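Local coordinates for adhesin A (Fusobacterium nucleatum, PDB 3ETZ), which probably mediates bacterial attachment to host cells as an oligomerising adhesin built on an antiparallel helix-loop-helix hairpin, at residues A[44-49]-A[92-97]; A[52-57]-A[82-87]. The protein carries 1 engineered substitution. One frame throughout, in Å; residues are numbered along the deposited sequence.

Contact 1 (A[44-49]-A[92-97]); sequences AQNEQV and EQQKAV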
ATOM      1  N   ALA A  44       6.315  -3.379  -5.351  1.00 26.58           N
ATOM      2  CA  ALA A  44       7.224  -3.914  -6.391  1.00 29.15           C
ATOM      3  C   ALA A  44       7.755  -5.297  -5.998  1.00 30.15           C
ATOM      4  O   ALA A  44       7.835  -6.215  -6.827  1.00 26.21           O
ATOM      5  CB  ALA A  44       8.403  -2.922  -6.645  1.00 29.27           C
ATOM      6  N   GLN A  45       8.093  -5.466  -4.726  1.00 28.76           N
ATOM      7  CA  GLN A  45       8.600  -6.742  -4.285  1.00 30.22           C
ATOM      8  C   GLN A  45       7.471  -7.763  -4.332  1.00 28.59           C
ATOM      9  O   GLN A  45       7.675  -8.915  -4.720  1.00 25.16           O
ATOM     10  CB  GLN A  45       9.205  -6.622  -2.881  1.00 35.06           C
ATOM     11  CG  GLN A  45       9.578  -7.971  -2.294  1.00 47.87           C
ATOM     12  CD  GLN A  45      10.652  -7.894  -1.215  1.00 54.98           C
ATOM     13  OE1 GLN A  45      10.552  -7.104  -0.263  1.00 57.73           O
ATOM     14  NE2 GLN A  45      11.687  -8.728  -1.355  1.00 58.34           N
ATOM     15  N   ASN A  46       6.267  -7.336  -3.957  1.00 24.69           N
ATOM     16  CA  ASN A  46       5.111  -8.227  -3.985  1.00 24.84           C
ATOM     17  C   ASN A  46       4.744  -8.689  -5.403  1.00 24.33           C
ATOM     18  O   ASN A  46       4.390  -9.850  -5.601  1.00 24.87           O
ATOM     19  CB  ASN A  46       3.882  -7.546  -3.361  1.00 24.81           C
ATOM     20  CG  ASN A  46       3.858  -7.665  -1.830  1.00 27.95           C
ATOM     21  OD1 ASN A  46       3.148  -6.923  -1.133  1.00 30.26           O
ATOM     22  ND2 ASN A  46       4.613  -8.603  -1.312  1.00 25.29           N
ATOM     23  N   GLU A  47       4.794  -7.787  -6.369  1.00 21.82           N
ATOM     24  CA  GLU A  47       4.469  -8.160  -7.758  1.00 25.75           C
ATOM     25  C   GLU A  47       5.373  -9.306  -8.250  1.00 25.76           C
ATOM     26  O   GLU A  47       4.911 -10.221  -8.943  1.00 25.09           O
ATOM     27  CB  GLU A  47       4.604  -6.923  -8.669  1.00 25.17           C
ATOM     28  CG  GLU A  47       3.569  -5.875  -8.281  1.00 31.66           C
ATOM     29  CD  GLU A  47       3.517  -4.658  -9.185  1.00 36.53           C
ATOM     30  OE1 GLU A  47       4.577  -4.119  -9.558  1.00 42.21           O
ATOM     31  OE2 GLU A  47       2.393  -4.222  -9.502  1.00 40.17           O
ATOM     32  N   GLN A  48       6.652  -9.238  -7.890  1.00 25.03           N
ATOM     33  CA  GLN A  48       7.631 -10.246  -8.266  1.00 29.18           C
ATOM     34  C   GLN A  48       7.223 -11.574  -7.646  1.00 27.71           C
ATOM     35  O   GLN A  48       7.150 -12.598  -8.317  1.00 25.30           O
ATOM     36  CB  GLN A  48       9.021  -9.833  -7.763  1.00 34.70           C
ATOM     37  CG  GLN A  48      10.138 -10.727  -8.237  1.00 44.01           C
ATOM     38  CD  GLN A  48      10.139 -10.839  -9.738  1.00 50.53           C
ATOM     39  OE1 GLN A  48      10.145  -9.819 -10.442  1.00 55.74           O
ATOM     40  NE2 GLN A  48      10.120 -12.075 -10.250  1.00 53.04           N
ATOM     41  N   VAL A  49       6.952 -11.559  -6.347  1.00 27.23           N
ATOM     42  CA  VAL A  49       6.535 -12.770  -5.658  1.00 25.22           C
ATOM     43  C   VAL A  49       5.241 -13.340  -6.229  1.00 24.18           C
ATOM     44  O   VAL A  49       5.099 -14.556  -6.401  1.00 22.47           O
ATOM     45  CB  VAL A  49       6.325 -12.491  -4.136  1.00 28.37           C
ATOM     46  CG1 VAL A  49       5.641 -13.686  -3.473  1.00 27.97           C
ATOM     47  CG2 VAL A  49       7.657 -12.207  -3.471  1.00 26.17           C
ATOM     48  N   GLU A  92      -3.504  -4.660  -3.654  1.00 24.91           N
ATOM     49  CA  GLU A  92      -4.584  -3.709  -3.942  1.00 27.17           C
ATOM     50  C   GLU A  92      -4.558  -2.559  -2.905  1.00 27.43           C
ATOM     51  O   GLU A  92      -4.738  -1.385  -3.241  1.00 22.63           O
ATOM     52  CB  GLU A  92      -5.933  -4.443  -3.878  1.00 30.92           C
ATOM     53  CG  GLU A  92      -7.150  -3.628  -4.255  1.00 34.98           C
ATOM     54  CD  GLU A  92      -8.400  -4.493  -4.437  1.00 41.68           C
ATOM     55  OE1 GLU A  92      -8.325  -5.552  -5.107  1.00 39.37           O
ATOM     56  OE2 GLU A  92      -9.471  -4.104  -3.921  1.00 45.49           O
ATOM     57  N   GLN A  93      -4.353  -2.899  -1.634  1.00 27.21           N
ATOM     58  CA  GLN A  93      -4.308  -1.879  -0.595  1.00 25.70           C
ATOM     59  C   GLN A  93      -3.069  -0.997  -0.770  1.00 26.03           C
ATOM     60  O   GLN A  93      -3.118   0.208  -0.519  1.00 25.78           O
ATOM     61  CB  GLN A  93      -4.306  -2.539   0.799  1.00 28.30           C
ATOM     62  CG  GLN A  93      -5.661  -3.134   1.194  1.00 30.21           C
ATOM     63  CD  GLN A  93      -6.812  -2.138   1.051  1.00 30.90           C
ATOM     64  OE1 GLN A  93      -6.748  -1.022   1.558  1.00 34.40           O
ATOM     65  NE2 GLN A  93      -7.860  -2.542   0.346  1.00 32.20           N
ATOM     66  N   GLN A  94      -1.952  -1.592  -1.192  1.00 24.24           N
ATOM     67  CA  GLN A  94      -0.740  -0.835  -1.439  1.00 24.18           C
ATOM     68  C   GLN A  94      -0.943   0.143  -2.596  1.00 27.08           C
ATOM     69  O   GLN A  94      -0.501   1.299  -2.527  1.00 25.67           O
ATOM     70  CB  GLN A  94       0.449  -1.783  -1.703  1.00 25.55           C
ATOM     71  CG  GLN A  94       0.947  -2.428  -0.398  1.00 27.27           C
ATOM     72  CD  GLN A  94       1.805  -3.669  -0.596  1.00 28.64           C
ATOM     73  OE1 GLN A  94       1.869  -4.264  -1.689  1.00 24.11           O
ATOM     74  NE2 GLN A  94       2.437  -4.091   0.479  1.00 28.65           N
ATOM     75  N   LYS A  95      -1.612  -0.303  -3.658  1.00 27.12           N
ATOM     76  CA  LYS A  95      -1.876   0.605  -4.782  1.00 29.62           C
ATOM     77  C   LYS A  95      -2.830   1.709  -4.341  1.00 28.08           C
ATOM     78  O   LYS A  95      -2.706   2.839  -4.799  1.00 30.61           O
ATOM     79  CB  LYS A  95      -2.489  -0.124  -5.982  1.00 30.35           C
ATOM     80  CG  LYS A  95      -1.499  -1.029  -6.712  1.00 35.62           C
ATOM     81  CD  LYS A  95      -2.148  -1.752  -7.887  1.00 38.37           C
ATOM     82  CE  LYS A  95      -1.119  -2.570  -8.684  1.00 41.58           C
ATOM     83  NZ  LYS A  95      -1.814  -3.495  -9.638  1.00 47.80           N
ATOM     84  N   ALA A  96      -3.767   1.390  -3.450  1.00 29.01           N
ATOM     85  CA  ALA A  96      -4.727   2.394  -2.951  1.00 30.73           C
ATOM     86  C   ALA A  96      -4.004   3.500  -2.165  1.00 30.90           C
ATOM     87  O   ALA A  96      -4.404   4.668  -2.229  1.00 31.71           O
ATOM     88  CB  ALA A  96      -5.814   1.731  -2.057  1.00 31.53           C
ATOM     89  N   VAL A  97      -2.953   3.137  -1.427  1.00 30.47           N
ATOM     90  CA  VAL A  97      -2.167   4.111  -0.670  1.00 30.55           C
ATOM     91  C   VAL A  97      -1.421   5.022  -1.634  1.00 31.73           C
ATOM     92  O   VAL A  97      -1.414   6.240  -1.474  1.00 30.70           O
ATOM     93  CB  VAL A  97      -1.119   3.427   0.254  1.00 32.92           C
ATOM     94  CG1 VAL A  97      -0.091   4.451   0.754  1.00 34.06           C
ATOM     95  CG2 VAL A  97      -1.831   2.789   1.448  1.00 31.68           C
TER
HETATM   96  O   HOH W   1      -0.011  -5.368  -9.504  1.00 71.47           O
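N46 and Q94 meet across two helices whose backbones stay well apart, the CA atoms of this pair being 9.8 Å from each other. The two amides span the gap that this separation leaves, an example of polar side chains bridging a pair of helices. Both point inward; the side chains cross at about a right angle, yet their amide planes are nearly coplanar, 19° apart. The nearest modelled atoms, N46 OD1 and Q94 OE1, lie 3.0 Å apart, although the oxygen and nitrogen assignments of both amides are doubtful. This is the close part of the contact: M91 and L87 also touch N46, while A42 and L43 touch Q94.

One step along each helix the pairing loosens. E47 and K95 leave their backbones beside the interface, but both chains run extended beyond CG and cross at about a right angle, which brings their ends near each other; in K95 a chi1 of -72° sets CG beside the backbone N. The charges stop short of a salt bridge, with E47 OE2 4.3 Å from K95 NZ, though they probably still attract each other. A water to one side of the pair bridges it, donating to E47 OE2 at 2.7 Å and accepting from K95 NZ at 2.6 Å. The whole belongs to an antiparallel helix-loop-helix, helix 5-63 against helix 70-108, consistent with a predicted coiled coil.

Contact 2 (A[52-57]-A[82-87]); sequences ELSQRA and DALKKL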
ATOM      1  N   GLU A  52       5.864 -15.063  -9.717  1.00 25.52           N
ATOM      2  CA  GLU A  52       6.582 -16.317  -9.562  1.00 27.69           C
ATOM      3  C   GLU A  52       5.711 -17.399  -8.953  1.00 28.90           C
ATOM      4  O   GLU A  52       5.743 -18.560  -9.406  1.00 24.14           O
ATOM      5  CB  GLU A  52       7.810 -16.104  -8.683  1.00 32.55           C
ATOM      6  CG  GLU A  52       8.929 -15.368  -9.395  1.00 42.30           C
ATOM      7  CD  GLU A  52      10.038 -14.938  -8.450  1.00 46.52           C
ATOM      8  OE1 GLU A  52      10.115 -15.485  -7.327  1.00 48.64           O
ATOM      9  OE2 GLU A  52      10.833 -14.054  -8.837  1.00 50.24           O
ATOM     10  N   LEU A  53       4.933 -17.028  -7.929  1.00 25.40           N
ATOM     11  CA  LEU A  53       4.066 -17.984  -7.260  1.00 25.05           C
ATOM     12  C   LEU A  53       2.844 -18.356  -8.104  1.00 23.62           C
ATOM     13  O   LEU A  53       2.341 -19.469  -8.031  1.00 23.05           O
ATOM     14  CB  LEU A  53       3.662 -17.440  -5.877  1.00 25.96           C
ATOM     15  CG  LEU A  53       4.387 -18.037  -4.642  1.00 32.65           C
ATOM     16  CD1 LEU A  53       5.746 -18.659  -5.014  1.00 30.55           C
ATOM     17  CD2 LEU A  53       4.519 -17.006  -3.542  1.00 29.47           C
ATOM     18  N   SER A  54       2.354 -17.427  -8.896  1.00 23.96           N
ATOM     19  CA  SER A  54       1.224 -17.739  -9.756  1.00 24.11           C
ATOM     20  C   SER A  54       1.700 -18.764 -10.779  1.00 24.58           C
ATOM     21  O   SER A  54       0.974 -19.671 -11.149  1.00 25.36           O
ATOM     22  CB  SER A  54       0.720 -16.487 -10.475  1.00 24.26           C
ATOM     23  OG  SER A  54       0.138 -15.590  -9.547  1.00 26.81           O
ATOM     24  N   GLN A  55       2.929 -18.620 -11.241  1.00 25.53           N
ATOM     25  CA  GLN A  55       3.458 -19.565 -12.232  1.00 26.60           C
ATOM     26  C   GLN A  55       3.544 -20.940 -11.566  1.00 26.82           C
ATOM     27  O   GLN A  55       3.156 -21.975 -12.127  1.00 22.21           O
ATOM     28  CB  GLN A  55       4.844 -19.125 -12.694  1.00 25.94           C
ATOM     29  CG  GLN A  55       5.400 -20.025 -13.795  1.00 32.17           C
ATOM     30  CD  GLN A  55       6.853 -19.733 -14.111  1.00 36.00           C
ATOM     31  OE1 GLN A  55       7.302 -18.597 -14.006  1.00 33.72           O
ATOM     32  NE2 GLN A  55       7.593 -20.765 -14.521  1.00 37.44           N
ATOM     33  N   ARG A  56       4.038 -20.948 -10.333  1.00 25.79           N
ATOM     34  CA  ARG A  56       4.146 -22.193  -9.595  1.00 25.23           C
ATOM     35  C   ARG A  56       2.796 -22.873  -9.375  1.00 27.64           C
ATOM     36  O   ARG A  56       2.657 -24.082  -9.601  1.00 27.21           O
ATOM     37  CB  ARG A  56       4.824 -21.936  -8.240  1.00 27.03           C
ATOM     38  CG  ARG A  56       5.018 -23.202  -7.410  1.00 30.30           C
ATOM     39  CD  ARG A  56       5.740 -22.892  -6.095  1.00 31.18           C
ATOM     40  NE  ARG A  56       7.140 -22.533  -6.301  1.00 28.16           N
ATOM     41  CZ  ARG A  56       7.996 -22.290  -5.310  1.00 33.51           C
ATOM     42  NH1 ARG A  56       7.584 -22.360  -4.047  1.00 29.34           N
ATOM     43  NH2 ARG A  56       9.265 -22.000  -5.575  1.00 30.85           N
ATOM     44  N   ALA A  57       1.801 -22.114  -8.928  1.00 27.18           N
ATOM     45  CA  ALA A  57       0.473 -22.682  -8.669  1.00 29.38           C
ATOM     46  C   ALA A  57      -0.167 -23.211  -9.938  1.00 28.66           C
ATOM     47  O   ALA A  57      -0.810 -24.274  -9.923  1.00 28.15           O
ATOM     48  CB  ALA A  57      -0.459 -21.636  -8.017  1.00 28.70           C
ATOM     49  N   ASP A  82      -5.175 -19.885  -2.519  1.00 29.38           N
ATOM     50  CA  ASP A  82      -5.729 -19.138  -1.394  1.00 31.10           C
ATOM     51  C   ASP A  82      -4.762 -18.016  -0.988  1.00 30.57           C
ATOM     52  O   ASP A  82      -5.177 -16.875  -0.767  1.00 28.88           O
ATOM     53  CB  ASP A  82      -5.971 -20.044  -0.185  1.00 34.82           C
ATOM     54  CG  ASP A  82      -7.062 -21.083  -0.426  1.00 40.54           C
ATOM     55  OD1 ASP A  82      -7.993 -20.844  -1.233  1.00 43.08           O
ATOM     56  OD2 ASP A  82      -6.998 -22.149   0.223  1.00 43.12           O
ATOM     57  N   ALA A  83      -3.476 -18.340  -0.893  1.00 29.03           N
ATOM     58  CA  ALA A  83      -2.472 -17.355  -0.518  1.00 27.57           C
ATOM     59  C   ALA A  83      -2.338 -16.255  -1.574  1.00 27.86           C
ATOM     60  O   ALA A  83      -2.083 -15.099  -1.234  1.00 26.42           O
ATOM     61  CB  ALA A  83      -1.131 -18.037  -0.301  1.00 25.53           C
ATOM     62  N   LEU A  84      -2.469 -16.604  -2.852  1.00 26.33           N
ATOM     63  CA  LEU A  84      -2.366 -15.585  -3.903  1.00 26.04           C
ATOM     64  C   LEU A  84      -3.529 -14.590  -3.786  1.00 26.15           C
ATOM     65  O   LEU A  84      -3.371 -13.406  -4.081  1.00 23.94           O
ATOM     66  CB  LEU A  84      -2.335 -16.243  -5.285  1.00 25.85           C
ATOM     67  CG  LEU A  84      -1.036 -17.039  -5.524  1.00 28.54           C
ATOM     68  CD1 LEU A  84      -1.102 -17.870  -6.816  1.00 26.58           C
ATOM     69  CD2 LEU A  84       0.134 -16.055  -5.568  1.00 27.30           C
ATOM     70  N   LYS A  85      -4.694 -15.055  -3.339  1.00 27.48           N
ATOM     71  CA  LYS A  85      -5.823 -14.131  -3.164  1.00 30.83           C
ATOM     72  C   LYS A  85      -5.525 -13.147  -2.034  1.00 29.61           C
ATOM     73  O   LYS A  85      -5.909 -11.988  -2.092  1.00 30.15           O
ATOM     74  CB  LYS A  85      -7.117 -14.891  -2.852  1.00 34.41           C
ATOM     75  CG  LYS A  85      -7.753 -15.537  -4.068  1.00 38.51           C
ATOM     76  CD  LYS A  85      -8.927 -16.404  -3.633  1.00 44.69           C
ATOM     77  CE  LYS A  85      -9.519 -17.181  -4.812  1.00 47.35           C
ATOM     78  NZ  LYS A  85     -10.525 -18.197  -4.345  1.00 48.77           N
ATOM     79  N   LYS A  86      -4.839 -13.616  -1.002  1.00 31.38           N
ATOM     80  CA  LYS A  86      -4.476 -12.747   0.110  1.00 30.81           C
ATOM     81  C   LYS A  86      -3.410 -11.761  -0.370  1.00 29.00           C
ATOM     82  O   LYS A  86      -3.443 -10.582  -0.007  1.00 26.26           O
ATOM     83  CB  LYS A  86      -3.909 -13.571   1.269  1.00 32.39           C
ATOM     84  CG  LYS A  86      -4.935 -14.438   1.984  1.00 36.61           C
ATOM     85  CD  LYS A  86      -4.226 -15.175   3.121  1.00 43.12           C
ATOM     86  CE  LYS A  86      -5.173 -16.035   3.946  1.00 47.60           C
ATOM     87  NZ  LYS A  86      -4.421 -16.724   5.034  1.00 51.82           N
ATOM     88  N   LEU A  87      -2.463 -12.245  -1.178  1.00 25.13           N
ATOM     89  CA  LEU A  87      -1.401 -11.375  -1.669  1.00 25.97           C
ATOM     90  C   LEU A  87      -1.973 -10.299  -2.612  1.00 25.53           C
ATOM     91  O   LEU A  87      -1.515  -9.156  -2.666  1.00 24.17           O
ATOM     92  CB  LEU A  87      -0.325 -12.229  -2.368  1.00 27.18           C
ATOM     93  CG  LEU A  87       0.861 -11.471  -2.944  1.00 27.90           C
ATOM     94  CD1 LEU A  87       1.564 -10.640  -1.840  1.00 27.15           C
ATOM     95  CD2 LEU A  87       1.826 -12.507  -3.553  1.00 29.73           C
TER
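L53, which packs against L84 across the helices, also lies over one face of the R56 guanidinium: its CD1 sits 4.1 Å above that plane, displaced toward the rim. The guanidinium itself points away from L84, and its NH1 is hydrogen-bonded to the hydroxyl of Y80, on the facing helix.

The centre of the contact belongs to L84, which acts as a knob. With chi1 at -68°, CG stands beside the backbone N and the two methyls are directed at the other helix. CD2 rests against L53 CB at 3.8 Å. CD1 points at the backbone of S54, coming within 3.8 Å of its CA, and lies 4.0 Å from A57 CB. Together with Y50, which L84 also touches, these residues, spaced i, i+3, i+4 and i+7, form the four-sided hole of knobs-into-holes packing. The axes of 52-57 and 82-87 come within 10.5 Å and run nearly antiparallel, at 157°.

S54 lends a polar atom to an apolar hole. Its OG lies 3.8 Å from L84 CD1, yet it is hydrogen-bonded to the carbonyl oxygen of Y50 in its own helix. The polar need of the serine is thus met locally, and the methyls of L84 can pack beside it, so that cohesion here is essentially hydrophobic.

Both contacts join helix 5-63 to helix 70-108, and contact 2 lies between the two segments of contact 1 along the chain, nearer the turn of the hairpin. Their centres are about 13 Å apart, with contact 1 about 6 Å and contact 2 about 18 Å from the centre of the chain. L87, of segment 82-87, turns instead to contact 1, where its CD2 packs 4.0 Å from V49 CG1. Between the two segment pairs themselves the chemistry differs, apolar interlocking in contact 2 and polar or water-bridged pairing in contact 1, but apolar side chains such as L87 and M91 persist in the interval.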